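Local coordinates for hypothetical protein XCC3642 (Xanthomonas campestris pv. campestris, PDB 2E12) that is of unknown function but adopts a variant of the Sm-like fold, which in relatives is often associated with RNA binding, at residues Ala5-Thr10 with Trp82-Val87; Glu29-Glu34 with Gly43-Arg48. All coordinates share one frame; numbering follows the deposited sequence.

Interaction 1: Ala5-Thr10 with Trp82-Val87; sequences APHVYT and WMDRIV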
ATOM      1  N   ALA A   5       0.847 -22.081   1.931  1.00  6.58           N
ATOM      2  CA  ALA A   5       1.908 -21.268   1.348  1.00  6.58           C
ATOM      3  C   ALA A   5       3.108 -21.312   2.277  1.00  6.58           C
ATOM      4  O   ALA A   5       2.959 -21.500   3.481  1.00  6.58           O
ATOM      5  CB  ALA A   5       1.431 -19.821   1.158  1.00  6.58           C
ATOM      6  N   PRO A   6       4.315 -21.162   1.722  1.00  2.75           N
ATOM      7  CA  PRO A   6       5.556 -21.176   2.499  1.00  2.75           C
ATOM      8  C   PRO A   6       5.599 -20.132   3.632  1.00  2.75           C
ATOM      9  O   PRO A   6       6.180 -20.393   4.681  1.00  6.58           O
ATOM     10  CB  PRO A   6       6.643 -20.963   1.433  1.00  2.75           C
ATOM     11  CG  PRO A   6       5.882 -20.461   0.206  1.00  2.75           C
ATOM     12  CD  PRO A   6       4.604 -21.217   0.280  1.00  2.75           C
ATOM     13  N   HIS A   7       4.991 -18.963   3.412  1.00  6.58           N
ATOM     14  CA  HIS A   7       4.941 -17.895   4.426  1.00  6.58           C
ATOM     15  C   HIS A   7       3.622 -17.129   4.287  1.00  6.58           C
ATOM     16  O   HIS A   7       3.065 -17.068   3.194  1.00  6.58           O
ATOM     17  CB  HIS A   7       6.092 -16.886   4.246  1.00  6.58           C
ATOM     18  CG  HIS A   7       7.454 -17.505   4.170  1.00 17.56           C
ATOM     19  ND1 HIS A   7       7.937 -18.102   3.025  1.00 28.54           N
ATOM     20  CD2 HIS A   7       8.442 -17.601   5.091  1.00 28.54           C
ATOM     21  CE1 HIS A   7       9.166 -18.536   3.242  1.00 39.52           C
ATOM     22  NE2 HIS A   7       9.495 -18.245   4.487  1.00 39.52           N
ATOM     23  N   VAL A   8       3.122 -16.553   5.385  1.00  6.58           N
ATOM     24  CA  VAL A   8       1.872 -15.763   5.361  1.00  6.58           C
ATOM     25  C   VAL A   8       2.008 -14.521   6.270  1.00  6.58           C
ATOM     26  O   VAL A   8       2.728 -14.563   7.267  1.00  6.58           O
ATOM     27  CB  VAL A   8       0.626 -16.605   5.799  1.00  6.58           C
ATOM     28  CG1 VAL A   8       0.312 -17.668   4.753  1.00 17.56           C
ATOM     29  CG2 VAL A   8       0.879 -17.258   7.154  1.00 17.56           C
ATOM     30  N   TYR A   9       1.299 -13.440   5.936  1.00  6.58           N
ATOM     31  CA  TYR A   9       1.398 -12.163   6.680  1.00  6.58           C
ATOM     32  C   TYR A   9       0.103 -11.548   7.243  1.00  6.58           C
ATOM     33  O   TYR A   9      -0.937 -11.548   6.588  1.00  6.58           O
ATOM     34  CB  TYR A   9       2.077 -11.126   5.777  1.00  6.58           C
ATOM     35  CG  TYR A   9       3.408 -11.599   5.239  1.00 17.56           C
ATOM     36  CD1 TYR A   9       4.583 -11.417   5.970  1.00 28.54           C
ATOM     37  CD2 TYR A   9       3.483 -12.296   4.034  1.00 28.54           C
ATOM     38  CE1 TYR A   9       5.797 -11.921   5.519  1.00 39.52           C
ATOM     39  CE2 TYR A   9       4.689 -12.805   3.576  1.00 39.52           C
ATOM     40  CZ  TYR A   9       5.843 -12.615   4.323  1.00 50.50           C
ATOM     41  OH  TYR A   9       7.042 -13.125   3.877  1.00 61.48           O
ATOM     42  N   THR A  10       0.195 -10.982   8.445  1.00  6.58           N
ATOM     43  CA  THR A  10      -0.961 -10.379   9.114  1.00  6.58           C
ATOM     44  C   THR A  10      -0.769  -8.919   9.534  1.00  6.58           C
ATOM     45  O   THR A  10      -1.710  -8.277  10.001  1.00  6.58           O
ATOM     46  CB  THR A  10      -1.344 -11.177  10.384  1.00  6.58           C
ATOM     47  OG1 THR A  10      -0.288 -11.087  11.347  1.00 17.56           O
ATOM     48  CG2 THR A  10      -1.575 -12.642  10.043  1.00 17.56           C
ATOM     49  N   TRP A  82       6.110 -16.397  -5.298  1.00  6.58           N
ATOM     50  CA  TRP A  82       5.265 -15.901  -4.222  1.00  6.58           C
ATOM     51  C   TRP A  82       5.639 -14.426  -4.104  1.00  6.58           C
ATOM     52  O   TRP A  82       6.821 -14.075  -4.093  1.00  6.58           O
ATOM     53  CB  TRP A  82       5.523 -16.651  -2.910  1.00  6.58           C
ATOM     54  CG  TRP A  82       5.028 -18.066  -2.946  1.00 17.56           C
ATOM     55  CD1 TRP A  82       5.734 -19.171  -3.318  1.00 28.54           C
ATOM     56  CD2 TRP A  82       3.697 -18.516  -2.670  1.00 28.54           C
ATOM     57  NE1 TRP A  82       4.927 -20.284  -3.293  1.00 39.52           N
ATOM     58  CE2 TRP A  82       3.670 -19.911  -2.898  1.00 39.52           C
ATOM     59  CE3 TRP A  82       2.521 -17.877  -2.253  1.00 39.52           C
ATOM     60  CZ2 TRP A  82       2.512 -20.680  -2.724  1.00 50.50           C
ATOM     61  CZ3 TRP A  82       1.366 -18.642  -2.081  1.00 50.50           C
ATOM     62  CH2 TRP A  82       1.374 -20.030  -2.317  1.00 61.48           C
ATOM     63  N   MET A  83       4.627 -13.568  -4.035  1.00  6.58           N
ATOM     64  CA  MET A  83       4.840 -12.124  -3.995  1.00  6.58           C
ATOM     65  C   MET A  83       5.552 -11.494  -2.796  1.00  6.58           C
ATOM     66  O   MET A  83       6.041 -10.371  -2.906  1.00  6.58           O
ATOM     67  CB  MET A  83       3.507 -11.417  -4.255  1.00  6.58           C
ATOM     68  CG  MET A  83       3.093 -11.467  -5.725  1.00 17.56           C
ATOM     69  SD  MET A  83       1.337 -11.147  -6.021  1.00 28.54           S
ATOM     70  CE  MET A  83       1.313  -9.357  -6.036  1.00 39.52           C
ATOM     71  N   ASP A  84       5.628 -12.189  -1.664  1.00  6.58           N
ATOM     72  CA  ASP A  84       6.327 -11.623  -0.507  1.00  6.58           C
ATOM     73  C   ASP A  84       7.836 -11.512  -0.760  1.00  6.58           C
ATOM     74  O   ASP A  84       8.574 -10.940   0.042  1.00  6.58           O
ATOM     75  CB  ASP A  84       6.094 -12.475   0.747  1.00  6.58           C
ATOM     76  CG  ASP A  84       6.469 -13.937   0.551  1.00 17.56           C
ATOM     77  OD1 ASP A  84       6.618 -14.649   1.566  1.00 28.54           O
ATOM     78  OD2 ASP A  84       6.607 -14.376  -0.608  1.00 28.54           O
ATOM     79  N   ARG A  85       8.288 -12.057  -1.882  1.00  6.58           N
ATOM     80  CA  ARG A  85       9.706 -12.029  -2.240  1.00  6.58           C
ATOM     81  C   ARG A  85      10.095 -10.777  -3.039  1.00  6.58           C
ATOM     82  O   ARG A  85      11.276 -10.546  -3.307  1.00  6.58           O
ATOM     83  CB  ARG A  85      10.055 -13.274  -3.059  1.00  6.58           C
ATOM     84  CG  ARG A  85       9.581 -14.593  -2.450  1.00 17.56           C
ATOM     85  CD  ARG A  85      10.399 -15.022  -1.226  1.00 28.54           C
ATOM     86  NE  ARG A  85      10.260 -14.115  -0.088  1.00 39.52           N
ATOM     87  CZ  ARG A  85      10.858 -14.292   1.087  1.00 50.50           C
ATOM     88  NH1 ARG A  85      11.640 -15.345   1.285  1.00 61.48           N
ATOM     89  NH2 ARG A  85      10.678 -13.416   2.065  1.00 61.48           N
ATOM     90  N   ILE A  86       9.106  -9.970  -3.412  1.00  2.75           N
ATOM     91  CA  ILE A  86       9.356  -8.763  -4.207  1.00  2.75           C
ATOM     92  C   ILE A  86       9.816  -7.541  -3.435  1.00  2.75           C
ATOM     93  O   ILE A  86       9.281  -7.231  -2.380  1.00  6.58           O
ATOM     94  CB  ILE A  86       8.105  -8.367  -5.018  1.00  2.75           C
ATOM     95  CG1 ILE A  86       7.845  -9.442  -6.078  1.00  2.75           C
ATOM     96  CG2 ILE A  86       8.290  -6.965  -5.625  1.00  2.75           C
ATOM     97  CD1 ILE A  86       6.560  -9.279  -6.863  1.00  2.75           C
ATOM     98  N   VAL A  87      10.791  -6.837  -4.009  1.00  6.58           N
ATOM     99  CA  VAL A  87      11.371  -5.631  -3.419  1.00  6.58           C
ATOM    100  C   VAL A  87      11.112  -4.386  -4.281  1.00  6.58           C
ATOM    101  O   VAL A  87      11.083  -3.259  -3.777  1.00  6.58           O
ATOM    102  CB  VAL A  87      12.893  -5.812  -3.243  1.00  6.58           C
ATOM    103  CG1 VAL A  87      13.490  -4.610  -2.548  1.00 17.56           C
ATOM    104  CG2 VAL A  87      13.167  -7.074  -2.458  1.00 17.56           C
TER
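Apolar packing joins the start of Ala5-Thr10 to the indole of Trp82. Pro6 meets the indole tip to tip, with its CG and CD over one face. Pro6 CG stands 3.7 Å from the centroid of the five-membered ring of Trp82 and only 13° off its normal, a CH-pi contact. Ala5 CB covers the six-membered ring on the same face, 3.4 Å from Trp82 CZ3.

The polar part centres on Asp84. Tyr9 OH donates a hydrogen bond of 2.8 Å to Asp84 OD1, which accepts with its anti lone pair and lies at the edge of the phenol ring, in its plane. Ring and carboxylate planes are 69° apart. Asp84 CB also comes 3.2 Å from Tyr9 CE2, so the fit is close. Asp84 CG takes the crowded position between backbone N and carbonyl carbon, turning the carboxylate toward Ala5-Thr10. His7 CB flanks the same oxygen, 3.5 Å from Asp84 OD1.

Within Trp82-Val87, Arg85 NE lies 3.7 Å from Asp84 OD2, a long charge pairing with no N-H pointed at the oxygen. The stronger partner of Arg85 is Asp36.

The contact lays the loop before helix 12-23 against the 3-10 turn linking strands 79-82 and 86-91. Tyr54 of strand 44-55 meets Trp82 edge-to-face, and Asn64 of strand 61-70 binds His7 O.

Interaction 2: Glu29-Glu34 with Gly43-Arg48; sequences ERVRIE and GTVAVR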
ATOM      1  N   GLU A  29       1.026  -6.590 -18.356  1.00  2.75           N
ATOM      2  CA  GLU A  29       1.989  -5.491 -18.370  1.00  2.75           C
ATOM      3  C   GLU A  29       3.411  -6.040 -18.335  1.00  2.75           C
ATOM      4  O   GLU A  29       3.693  -7.020 -17.641  1.00  2.75           O
ATOM      5  CB  GLU A  29       1.752  -4.572 -17.166  1.00  2.75           C
ATOM      6  CG  GLU A  29       2.489  -3.240 -17.199  1.00  2.75           C
ATOM      7  CD  GLU A  29       1.818  -2.189 -18.076  1.00  2.75           C
ATOM      8  OE1 GLU A  29       2.430  -1.803 -19.103  1.00  2.75           O
ATOM      9  OE2 GLU A  29       0.690  -1.736 -17.747  1.00  2.75           O
ATOM     10  N   ARG A  30       4.302  -5.416 -19.093  1.00  2.75           N
ATOM     11  CA  ARG A  30       5.697  -5.849 -19.136  1.00  2.75           C
ATOM     12  C   ARG A  30       6.463  -5.116 -18.049  1.00  2.75           C
ATOM     13  O   ARG A  30       6.441  -3.883 -17.985  1.00  2.75           O
ATOM     14  CB  ARG A  30       6.294  -5.546 -20.503  1.00  2.75           C
ATOM     15  CG  ARG A  30       5.834  -6.494 -21.600  1.00  2.75           C
ATOM     16  CD  ARG A  30       6.249  -5.984 -22.966  1.00  2.75           C
ATOM     17  NE  ARG A  30       7.699  -5.952 -23.147  1.00  2.75           N
ATOM     18  CZ  ARG A  30       8.314  -5.120 -23.977  1.00  2.75           C
ATOM     19  NH1 ARG A  30       7.598  -4.261 -24.688  1.00  2.75           N
ATOM     20  NH2 ARG A  30       9.637  -5.144 -24.093  1.00  2.75           N
ATOM     21  N   VAL A  31       7.125  -5.873 -17.182  1.00  6.58           N
ATOM     22  CA  VAL A  31       7.862  -5.264 -16.088  1.00  6.58           C
ATOM     23  C   VAL A  31       9.134  -6.025 -15.755  1.00  6.58           C
ATOM     24  O   VAL A  31       9.365  -7.131 -16.250  1.00  6.58           O
ATOM     25  CB  VAL A  31       6.994  -5.214 -14.815  1.00  6.58           C
ATOM     26  CG1 VAL A  31       5.704  -4.457 -15.083  1.00 17.56           C
ATOM     27  CG2 VAL A  31       6.678  -6.630 -14.358  1.00 17.56           C
ATOM     28  N   ARG A  32       9.969  -5.401 -14.937  1.00  6.58           N
ATOM     29  CA  ARG A  32      11.203  -6.024 -14.472  1.00  6.58           C
ATOM     30  C   ARG A  32      10.997  -5.991 -12.969  1.00  6.58           C
ATOM     31  O   ARG A  32      10.606  -4.958 -12.419  1.00  6.58           O
ATOM     32  CB  ARG A  32      12.425  -5.197 -14.855  1.00  6.58           C
ATOM     33  CG  ARG A  32      13.698  -6.011 -15.066  1.00 17.56           C
ATOM     34  CD  ARG A  32      14.690  -5.228 -15.927  1.00 28.54           C
ATOM     35  NE  ARG A  32      14.811  -3.835 -15.501  1.00 39.52           N
ATOM     36  CZ  ARG A  32      15.272  -3.446 -14.315  1.00 50.50           C
ATOM     37  NH1 ARG A  32      15.665  -4.345 -13.423  1.00 61.48           N
ATOM     38  NH2 ARG A  32      15.330  -2.156 -14.017  1.00 61.48           N
ATOM     39  N   ILE A  33      11.252  -7.117 -12.316  1.00  6.58           N
ATOM     40  CA  ILE A  33      11.038  -7.236 -10.881  1.00  6.58           C
ATOM     41  C   ILE A  33      12.298  -7.471 -10.064  1.00  6.58           C
ATOM     42  O   ILE A  33      13.165  -8.236 -10.467  1.00  6.58           O
ATOM     43  CB  ILE A  33      10.071  -8.400 -10.608  1.00  6.58           C
ATOM     44  CG1 ILE A  33       8.787  -8.191 -11.417  1.00 17.56           C
ATOM     45  CG2 ILE A  33       9.774  -8.506  -9.116  1.00 17.56           C
ATOM     46  CD1 ILE A  33       7.837  -9.372 -11.379  1.00 28.54           C
ATOM     47  N   GLU A  34      12.386  -6.804  -8.914  1.00  6.58           N
ATOM     48  CA  GLU A  34      13.515  -6.978  -8.005  1.00  6.58           C
ATOM     49  C   GLU A  34      13.037  -7.890  -6.868  1.00  6.58           C
ATOM     50  O   GLU A  34      12.038  -7.590  -6.209  1.00  6.58           O
ATOM     51  CB  GLU A  34      13.985  -5.634  -7.431  1.00  6.58           C
ATOM     52  CG  GLU A  34      14.589  -4.680  -8.459  1.00 17.56           C
ATOM     53  CD  GLU A  34      15.331  -3.516  -7.812  1.00 28.54           C
ATOM     54  OE1 GLU A  34      15.758  -2.592  -8.541  1.00 39.52           O
ATOM     55  OE2 GLU A  34      15.494  -3.531  -6.572  1.00 39.52           O
ATOM     56  N   GLY A  43       9.545  -9.929 -17.678  1.00  6.58           N
ATOM     57  CA  GLY A  43       8.630 -10.603 -18.569  1.00  6.58           C
ATOM     58  C   GLY A  43       7.251 -10.007 -18.560  1.00  6.58           C
ATOM     59  O   GLY A  43       7.065  -8.834 -18.201  1.00  6.58           O
ATOM     60  N   THR A  44       6.272 -10.814 -18.951  1.00  2.75           N
ATOM     61  CA  THR A  44       4.899 -10.340 -18.975  1.00  2.75           C
ATOM     62  C   THR A  44       4.053 -10.959 -17.867  1.00  2.75           C
ATOM     63  O   THR A  44       4.085 -12.170 -17.641  1.00  2.75           O
ATOM     64  CB  THR A  44       4.228 -10.641 -20.333  1.00  2.75           C
ATOM     65  OG1 THR A  44       5.112 -10.288 -21.401  1.00  2.75           O
ATOM     66  CG2 THR A  44       2.954  -9.818 -20.481  1.00  2.75           C
ATOM     67  N   VAL A  45       3.319 -10.105 -17.160  1.00  2.75           N
ATOM     68  CA  VAL A  45       2.406 -10.539 -16.103  1.00  2.75           C
ATOM     69  C   VAL A  45       1.318 -11.353 -16.809  1.00  2.75           C
ATOM     70  O   VAL A  45       0.515 -10.792 -17.542  1.00  2.75           O
ATOM     71  CB  VAL A  45       1.721  -9.333 -15.421  1.00  2.75           C
ATOM     72  CG1 VAL A  45       0.765  -9.827 -14.316  1.00  2.75           C
ATOM     73  CG2 VAL A  45       2.772  -8.389 -14.838  1.00  2.75           C
ATOM     74  N   ALA A  46       1.289 -12.666 -16.583  1.00  2.75           N
ATOM     75  CA  ALA A  46       0.291 -13.520 -17.232  1.00  2.75           C
ATOM     76  C   ALA A  46      -1.143 -13.113 -16.899  1.00  2.75           C
ATOM     77  O   ALA A  46      -1.988 -13.022 -17.777  1.00  2.75           O
ATOM     78  CB  ALA A  46       0.519 -14.985 -16.843  1.00  2.75           C
ATOM     79  N   VAL A  47      -1.412 -12.866 -15.623  1.00  2.75           N
ATOM     80  CA  VAL A  47      -2.746 -12.481 -15.188  1.00  2.75           C
ATOM     81  C   VAL A  47      -2.595 -11.616 -13.931  1.00  2.75           C
ATOM     82  O   VAL A  47      -1.707 -11.869 -13.119  1.00  2.75           O
ATOM     83  CB  VAL A  47      -3.597 -13.745 -14.898  1.00  2.75           C
ATOM     84  CG1 VAL A  47      -3.020 -14.510 -13.709  1.00  2.75           C
ATOM     85  CG2 VAL A  47      -5.046 -13.370 -14.650  1.00  2.75           C
ATOM     86  N   ARG A  48      -3.433 -10.589 -13.775  1.00  6.58           N
ATOM     87  CA  ARG A  48      -3.330  -9.730 -12.594  1.00  6.58           C
ATOM     88  C   ARG A  48      -3.428 -10.628 -11.369  1.00  6.58           C
ATOM     89  O   ARG A  48      -4.379 -11.396 -11.233  1.00  6.58           O
ATOM     90  CB  ARG A  48      -4.453  -8.683 -12.559  1.00  6.58           C
ATOM     91  CG  ARG A  48      -4.402  -7.785 -11.317  1.00 17.56           C
ATOM     92  CD  ARG A  48      -5.608  -6.846 -11.217  1.00 28.54           C
ATOM     93  NE  ARG A  48      -5.592  -5.795 -12.231  1.00 39.52           N
ATOM     94  CZ  ARG A  48      -6.503  -4.830 -12.322  1.00 50.50           C
ATOM     95  NH1 ARG A  48      -7.508  -4.776 -11.461  1.00 61.48           N
ATOM     96  NH2 ARG A  48      -6.410  -3.915 -13.278  1.00 61.48           N
TER
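Three backbone hydrogen bonds make the tight part of this antiparallel contact. Val31 and Gly43 form a hydrogen-bonded pair. Val31 N gives its hydrogen to Gly43 O over 3.1 Å, and Gly43 N returns a bond of 3.1 Å to Val31 O. Both carbonyls accept almost along the C=O axis. The third bond, Val45 N to Glu29 O, is 3.1 Å long and nearly straight at 175°, but its donor sits above the carbonyl plane. Arg30 and Thr44 are the non-hydrogen-bonded pair between them. There Arg30 CA approaches Gly43 O to 3.4 Å in a CA-H...O contact, so this carbonyl meets a second, weaker donor.

Gly43 lies where the chain turns a corner between strands 40-42 and 44-55. Its backbone angles (phi 162°, psi -157°) would jam a CB against the preceding carbonyl O. Strand 30-35 is thus paired on both sides of the corner, consistent with the strongly bent strands of Sm-like folds.

Val45 fills in beside the bonds. Its CG2, anti to the carbonyl carbon, lies 3.3 Å from Glu29 O. The same methyl meets Val31 CG2 more loosely, at 4.3 Å. Val31 and Val45 are buried, and Leu25 packs on both.

The other face is looser. Arg30 and Thr44 cross obliquely, and Arg30 CG comes no nearer than 3.9 Å to Thr44 OG1. The Arg30 side chain is exposed, and so is Glu29, whose carboxylate leads away from Gly43-Arg48. The contact rests mainly on backbone hydrogen bonds, shielded on one side by Val31 and Val45.

Overall arrangement
The centres of the two interactions lie about 17 Å apart, on opposite sides of the centre of the chain. Interaction 2 is nested along the chain inside the loop that interaction 1 closes. They meet in the sheet of strands 40-42, 30-35 and 86-91, where 30-35 and 86-91 are antiparallel neighbours. Val87 N and Glu34 O, 2.6 Å apart, probably form a hydrogen bond, and Ile86 packs on Ile33. The second sheet holds strands 44-55, 61-70 and 79-82. Each interaction includes a bend where the chain passes between the sheets, at Gly43 in interaction 2 and after Trp82 in interaction 1. This is consistent with a compact Sm-like fold.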